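Local coordinates for protein molinate hydrolase (Gulosibacter molinativorax, PDB 4UB9) that hydrolyses the thiocarbamate herbicide molinate, probably as a zinc-dependent member of the amidohydrolase family acting on a carbon-nitrogen bond, at residues 270-274 with 275-279; 131-135 with 136-140. All blocks are in the same frame, centred on the assembly; numbering follows the deposited sequence.

Contact 1. Residues 270-274 with 275-279; sequences DEVRR and AGVPL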
ATOM      1  N   ASP A 270      -8.849 -25.660  30.602  1.00 36.23           N
ATOM      2  CA  ASP A 270      -8.572 -26.312  31.857  1.00 33.18           C
ATOM      3  C   ASP A 270      -7.939 -25.350  32.842  1.00 30.62           C
ATOM      4  O   ASP A 270      -8.358 -25.278  34.015  1.00 30.76           O
ATOM      5  CB  ASP A 270      -7.708 -27.550  31.591  1.00 38.51           C
ATOM      6  CG  ASP A 270      -7.390 -28.361  32.854  1.00 41.16           C
ATOM      7  OD1 ASP A 270      -8.409 -28.836  33.394  1.00 41.17           O
ATOM      8  OD2 ASP A 270      -6.192 -28.475  33.295  1.00 42.85           O
ATOM      9  N   GLU A 271      -7.023 -24.519  32.380  1.00 28.94           N
ATOM     10  CA  GLU A 271      -6.402 -23.535  33.306  1.00 32.44           C
ATOM     11  C   GLU A 271      -7.349 -22.412  33.772  1.00 33.96           C
ATOM     12  O   GLU A 271      -7.182 -21.847  34.857  1.00 34.44           O
ATOM     13  CB  GLU A 271      -5.118 -22.949  32.706  1.00 32.41           C
ATOM     14  CG  GLU A 271      -4.010 -23.982  32.640  1.00 38.48           C
ATOM     15  CD  GLU A 271      -3.533 -24.427  34.034  1.00 42.57           C
ATOM     16  OE1 GLU A 271      -3.606 -23.625  34.975  1.00 35.92           O
ATOM     17  OE2 GLU A 271      -3.097 -25.587  34.168  1.00 47.24           O
ATOM     18  N   VAL A 272      -8.259 -22.027  32.886  1.00 32.94           N
ATOM     19  CA  VAL A 272      -9.241 -21.004  33.209  1.00 32.77           C
ATOM     20  C   VAL A 272     -10.175 -21.561  34.249  1.00 33.71           C
ATOM     21  O   VAL A 272     -10.467 -20.894  35.251  1.00 34.01           O
ATOM     22  CB  VAL A 272     -10.041 -20.561  31.974  1.00 31.61           C
ATOM     23  CG1 VAL A 272     -11.206 -19.706  32.382  1.00 30.74           C
ATOM     24  CG2 VAL A 272      -9.147 -19.771  31.012  1.00 33.38           C
ATOM     25  N   ARG A 273     -10.641 -22.786  34.008  1.00 34.43           N
ATOM     26  CA  ARG A 273     -11.510 -23.503  34.979  1.00 35.24           C
ATOM     27  C   ARG A 273     -10.808 -23.627  36.318  1.00 35.93           C
ATOM     28  O   ARG A 273     -11.343 -23.220  37.346  1.00 38.10           O
ATOM     29  CB  ARG A 273     -11.826 -24.884  34.508  1.00 39.73           C
ATOM     30  CG  ARG A 273     -13.047 -25.035  33.624  1.00 44.99           C
ATOM     31  CD  ARG A 273     -13.665 -23.746  33.146  1.00 45.06           C
ATOM     32  NE  ARG A 273     -14.552 -23.999  32.014  1.00 49.82           N
ATOM     33  CZ  ARG A 273     -15.631 -23.279  31.726  1.00 50.09           C
ATOM     34  NH1 ARG A 273     -15.983 -22.255  32.490  1.00 48.69           N
ATOM     35  NH2 ARG A 273     -16.370 -23.590  30.676  1.00 50.29           N
ATOM     36  N   ARG A 274      -9.562 -24.070  36.282  1.00 33.99           N
ATOM     37  CA  ARG A 274      -8.747 -24.175  37.499  1.00 36.22           C
ATOM     38  C   ARG A 274      -8.724 -22.841  38.239  1.00 37.39           C
ATOM     39  O   ARG A 274      -8.816 -22.786  39.463  1.00 34.89           O
ATOM     40  CB  ARG A 274      -7.332 -24.655  37.167  1.00 37.64           C
ATOM     41  CG  ARG A 274      -6.348 -24.677  38.350  1.00 39.44           C
ATOM     42  CD  ARG A 274      -4.840 -24.835  38.015  1.00 44.57           C
ATOM     43  NE  ARG A 274      -4.336 -26.124  38.501  1.00 57.22           N
ATOM     44  CZ  ARG A 274      -4.197 -27.206  37.739  1.00 72.06           C
ATOM     45  NH1 ARG A 274      -4.502 -27.173  36.451  1.00 83.16           N
ATOM     46  NH2 ARG A 274      -3.758 -28.357  38.266  1.00 86.18           N
ATOM     47  N   ALA A 275      -8.538 -21.744  37.505  1.00 42.00           N
ATOM     48  CA  ALA A 275      -8.440 -20.423  38.165  1.00 40.35           C
ATOM     49  C   ALA A 275      -9.796 -19.980  38.715  1.00 39.07           C
ATOM     50  O   ALA A 275      -9.893 -18.984  39.397  1.00 40.43           O
ATOM     51  CB  ALA A 275      -7.855 -19.373  37.209  1.00 43.55           C
ATOM     52  N   GLY A 276     -10.846 -20.644  38.273  1.00 42.03           N
ATOM     53  CA  GLY A 276     -12.201 -20.371  38.757  1.00 40.74           C
ATOM     54  C   GLY A 276     -12.836 -19.048  38.296  1.00 42.89           C
ATOM     55  O   GLY A 276     -13.610 -18.467  39.018  1.00 41.50           O
ATOM     56  N   VAL A 277     -12.451 -18.555  37.130  1.00 39.90           N
ATOM     57  CA  VAL A 277     -13.024 -17.326  36.576  1.00 37.81           C
ATOM     58  C   VAL A 277     -13.788 -17.686  35.332  1.00 34.02           C
ATOM     59  O   VAL A 277     -13.533 -18.712  34.730  1.00 36.14           O
ATOM     60  CB  VAL A 277     -11.962 -16.257  36.223  1.00 37.88           C
ATOM     61  CG1 VAL A 277     -11.134 -15.898  37.450  1.00 36.30           C
ATOM     62  CG2 VAL A 277     -11.055 -16.705  35.079  1.00 38.11           C
ATOM     63  N   PRO A 278     -14.737 -16.851  34.936  1.00 33.46           N
ATOM     64  CA  PRO A 278     -15.540 -17.237  33.782  1.00 30.59           C
ATOM     65  C   PRO A 278     -14.731 -17.254  32.506  1.00 33.17           C
ATOM     66  O   PRO A 278     -13.722 -16.545  32.367  1.00 32.57           O
ATOM     67  CB  PRO A 278     -16.565 -16.128  33.683  1.00 29.86           C
ATOM     68  CG  PRO A 278     -16.678 -15.623  35.061  1.00 31.24           C
ATOM     69  CD  PRO A 278     -15.298 -15.685  35.628  1.00 30.91           C
ATOM     70  N   LEU A 279     -15.189 -18.091  31.610  1.00 32.24           N
ATOM     71  CA  LEU A 279     -14.526 -18.330  30.338  1.00 34.98           C
ATOM     72  C   LEU A 279     -15.327 -17.717  29.212  1.00 34.28           C
ATOM     73  O   LEU A 279     -16.507 -18.072  29.022  1.00 30.39           O
ATOM     74  CB  LEU A 279     -14.425 -19.830  30.065  1.00 32.89           C
ATOM     75  CG  LEU A 279     -14.051 -20.207  28.629  1.00 35.34           C
ATOM     76  CD1 LEU A 279     -12.589 -19.872  28.366  1.00 35.49           C
ATOM     77  CD2 LEU A 279     -14.297 -21.687  28.387  1.00 33.58           C
TER

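Contact 2. Residues 131-135 with 136-140; sequences QIALR and GGVTT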
ATOM      1  N   GLN A 131     -16.822   6.627  32.998  1.00 37.95           N
ATOM      2  CA  GLN A 131     -17.733   7.721  33.393  1.00 36.33           C
ATOM      3  C   GLN A 131     -18.751   7.986  32.315  1.00 34.77           C
ATOM      4  O   GLN A 131     -19.899   8.283  32.604  1.00 33.08           O
ATOM      5  CB  GLN A 131     -16.959   8.988  33.707  1.00 36.22           C
ATOM      6  CG  GLN A 131     -16.175   8.849  34.987  1.00 38.63           C
ATOM      7  CD  GLN A 131     -15.171   9.976  35.184  1.00 37.21           C
ATOM      8  OE1 GLN A 131     -15.242  11.016  34.562  1.00 40.46           O
ATOM      9  NE2 GLN A 131     -14.239   9.740  36.049  1.00 37.10           N
ATOM     10  N   ILE A 132     -18.326   7.874  31.070  1.00 31.95           N
ATOM     11  CA  ILE A 132     -19.247   8.027  29.967  1.00 33.71           C
ATOM     12  C   ILE A 132     -20.275   6.894  29.914  1.00 35.79           C
ATOM     13  O   ILE A 132     -21.415   7.099  29.551  1.00 37.09           O
ATOM     14  CB  ILE A 132     -18.491   8.129  28.655  1.00 38.42           C
ATOM     15  CG1 ILE A 132     -17.809   9.493  28.612  1.00 39.55           C
ATOM     16  CG2 ILE A 132     -19.427   7.974  27.458  1.00 37.72           C
ATOM     17  CD1 ILE A 132     -16.944   9.709  27.399  1.00 42.79           C
ATOM     18  N   ALA A 133     -19.876   5.700  30.319  1.00 35.06           N
ATOM     19  CA  ALA A 133     -20.830   4.603  30.410  1.00 34.68           C
ATOM     20  C   ALA A 133     -21.847   4.914  31.510  1.00 32.75           C
ATOM     21  O   ALA A 133     -23.049   4.790  31.303  1.00 32.08           O
ATOM     22  CB  ALA A 133     -20.127   3.298  30.691  1.00 31.95           C
ATOM     23  N   LEU A 134     -21.318   5.353  32.648  1.00 31.71           N
ATOM     24  CA  LEU A 134     -22.116   5.739  33.810  1.00 34.93           C
ATOM     25  C   LEU A 134     -23.133   6.848  33.478  1.00 39.79           C
ATOM     26  O   LEU A 134     -24.313   6.789  33.868  1.00 37.55           O
ATOM     27  CB  LEU A 134     -21.230   6.183  34.940  1.00 33.44           C
ATOM     28  CG  LEU A 134     -21.914   6.430  36.285  1.00 37.80           C
ATOM     29  CD1 LEU A 134     -22.736   5.246  36.744  1.00 40.04           C
ATOM     30  CD2 LEU A 134     -20.886   6.782  37.355  1.00 38.38           C
ATOM     31  N   ARG A 135     -22.691   7.802  32.674  1.00 37.18           N
ATOM     32  CA  ARG A 135     -23.568   8.856  32.150  1.00 41.03           C
ATOM     33  C   ARG A 135     -24.768   8.319  31.379  1.00 40.07           C
ATOM     34  O   ARG A 135     -25.830   8.895  31.402  1.00 41.91           O
ATOM     35  CB  ARG A 135     -22.812   9.762  31.221  1.00 42.07           C
ATOM     36  CG  ARG A 135     -23.539  11.049  30.914  1.00 44.46           C
ATOM     37  CD  ARG A 135     -23.345  11.459  29.479  1.00 45.15           C
ATOM     38  NE  ARG A 135     -22.143  12.241  29.319  1.00 44.95           N
ATOM     39  CZ  ARG A 135     -21.329  12.224  28.249  1.00 48.86           C
ATOM     40  NH1 ARG A 135     -21.496  11.386  27.236  1.00 42.06           N
ATOM     41  NH2 ARG A 135     -20.288  13.048  28.212  1.00 46.29           N
ATOM     42  N   GLY A 136     -24.597   7.191  30.711  1.00 39.18           N
ATOM     43  CA  GLY A 136     -25.723   6.493  30.068  1.00 34.09           C
ATOM     44  C   GLY A 136     -26.460   5.495  30.973  1.00 31.23           C
ATOM     45  O   GLY A 136     -27.213   4.651  30.498  1.00 32.80           O
ATOM     46  N   GLY A 137     -26.220   5.559  32.268  1.00 28.77           N
ATOM     47  CA  GLY A 137     -26.938   4.703  33.227  1.00 34.37           C
ATOM     48  C   GLY A 137     -26.314   3.324  33.477  1.00 38.10           C
ATOM     49  O   GLY A 137     -26.889   2.475  34.173  1.00 38.92           O
ATOM     50  N   VAL A 138     -25.133   3.111  32.907  1.00 37.83           N
ATOM     51  CA  VAL A 138     -24.470   1.826  33.009  1.00 35.38           C
ATOM     52  C   VAL A 138     -23.596   1.867  34.254  1.00 31.58           C
ATOM     53  O   VAL A 138     -22.620   2.596  34.295  1.00 27.85           O
ATOM     54  CB  VAL A 138     -23.644   1.511  31.771  1.00 33.36           C
ATOM     55  CG1 VAL A 138     -22.873   0.192  31.948  1.00 34.96           C
ATOM     56  CG2 VAL A 138     -24.527   1.449  30.549  1.00 36.34           C
ATOM     57  N   THR A 139     -23.963   1.083  35.251  1.00 29.15           N
ATOM     58  CA  THR A 139     -23.228   1.081  36.511  1.00 33.58           C
ATOM     59  C   THR A 139     -22.138  -0.009  36.575  1.00 35.46           C
ATOM     60  O   THR A 139     -21.221   0.063  37.397  1.00 39.24           O
ATOM     61  CB  THR A 139     -24.178   0.893  37.692  1.00 37.15           C
ATOM     62  OG1 THR A 139     -25.186  -0.062  37.325  1.00 38.55           O
ATOM     63  CG2 THR A 139     -24.839   2.235  38.056  1.00 38.13           C
ATOM     64  N   THR A 140     -22.250  -1.012  35.706  1.00 36.89           N
ATOM     65  CA  THR A 140     -21.227  -2.075  35.592  1.00 37.83           C
ATOM     66  C   THR A 140     -20.860  -2.349  34.144  1.00 37.23           C
ATOM     67  O   THR A 140     -21.737  -2.576  33.305  1.00 36.54           O
ATOM     68  CB  THR A 140     -21.679  -3.390  36.241  1.00 42.24           C
ATOM     69  OG1 THR A 140     -22.008  -3.149  37.614  1.00 38.44           O
ATOM     70  CG2 THR A 140     -20.583  -4.444  36.179  1.00 39.73           C
TER

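Contact 1. Residues 270-274 with 275-279
Arg-273 and Val-272 meet Leu-279 and Val-277 in a local contact round the C-terminal end of helix 262-275, where the chain turns into strand 279-282. Gly-276, with phi 72°, closes the helix in a Schellman motif. Its N donates a 2.8 Å hydrogen bond to Arg-273 O and a weak second one to Val-272 O, while Ala-275 N still bonds to Glu-271 O. Inside the turn, Val-272 CG1, set anti to the backbone N (chi1 169°), reaches Val-277 CG2 and Leu-279 CB, each at 4.0 Å, and approaches Val-277 O at 3.5 Å. A bend at chi2 (9°) brings the Arg-273 guanidinium to Leu-279, whose CD2 lies over the rim of one face, 3.6 Å from Arg-273 NH2. The guanidinium's charge is met by Asp-298, which also accepts a bond from Leu-279 N. With alanine in place of Arg-273, that carboxylate is likely to lose this cationic mate, and a gap would probably open over Leu-279 CD2. Along the helix, Arg-274 NH1 reaches back to OE2 of the buried Glu-271, a 3.1 Å salt bridge. Glu-271 also pairs with Arg-225 on helix 221-232, which packs alongside, while Val-272 and Leu-279 rest on Cys-239 and Ile-241, respectively, of strand 239-242.

Contact 2. Residues 131-135 with 136-140
The backbone oxygen Ala-133 O is gripped by two N-H groups from the turn that follows: Val-138 N at 3.1 Å, in a fairly straight bond (154° at the hydrogen), and Gly-136 N at 2.9 Å in a weak one. Gly-136 N also has a long, weak bond to Ile-132 O. One residue on, Gly-137 N bonds to Leu-134 O at 2.8 Å. The pair Val-138 N to Ala-133 O and Gly-137 N to Leu-134 O forms a Schellman motif ending helix 122-135, with Gly-137 as the C-prime residue. Its phi of 87° would jam a side chain against the preceding carbonyl oxygen. The motif leads directly into strand 138-143, which lies parallel to strand 88-95, so the helix belongs to a beta-alpha-beta crossover, as expected of a TIM-barrel relative. Val-138 O lies 3.2 Å from Leu-134 CA in a CA-H...O contact. Leu-134 CG stands anti to the backbone N (chi1 -172°), and from there CD1 reaches the start of the strand, 3.6 Å from Val-138 O and 3.9 Å from Thr-139 CG2. Elsewhere along the junction, Ala-133 CB meets Val-138 CB at 4.1 Å. Gly-136 O accepts a hydrogen bond from His-401 NE2, and the Arg-135 guanidinium extends to Leu-479 O, to which its NH2 is hydrogen-bonded.

How the contacts relate
Both contacts are helix-to-strand junctions within the amidohydrolase region of the chain, and each ends its helix in a Schellman motif with a glycine of positive phi. Contact 2 comes first, between helix 122-135 and strand 138-143; contact 1 follows between helix 262-275 and strand 279-282. Their centres lie 29 Å apart, on opposite sides of the chain's centre, and their nearest atoms about 12 Å apart. Strand 138-143 pairs in parallel with 88-95 and 167-170, strand 279-282 with 239-242 and 299-301, as in a TIM-type barrel. The same kind of turn thus probably returns the chain to the barrel twice: at buried contact 2, away from the metal, and at contact 1, leading to zinc ligand His-282.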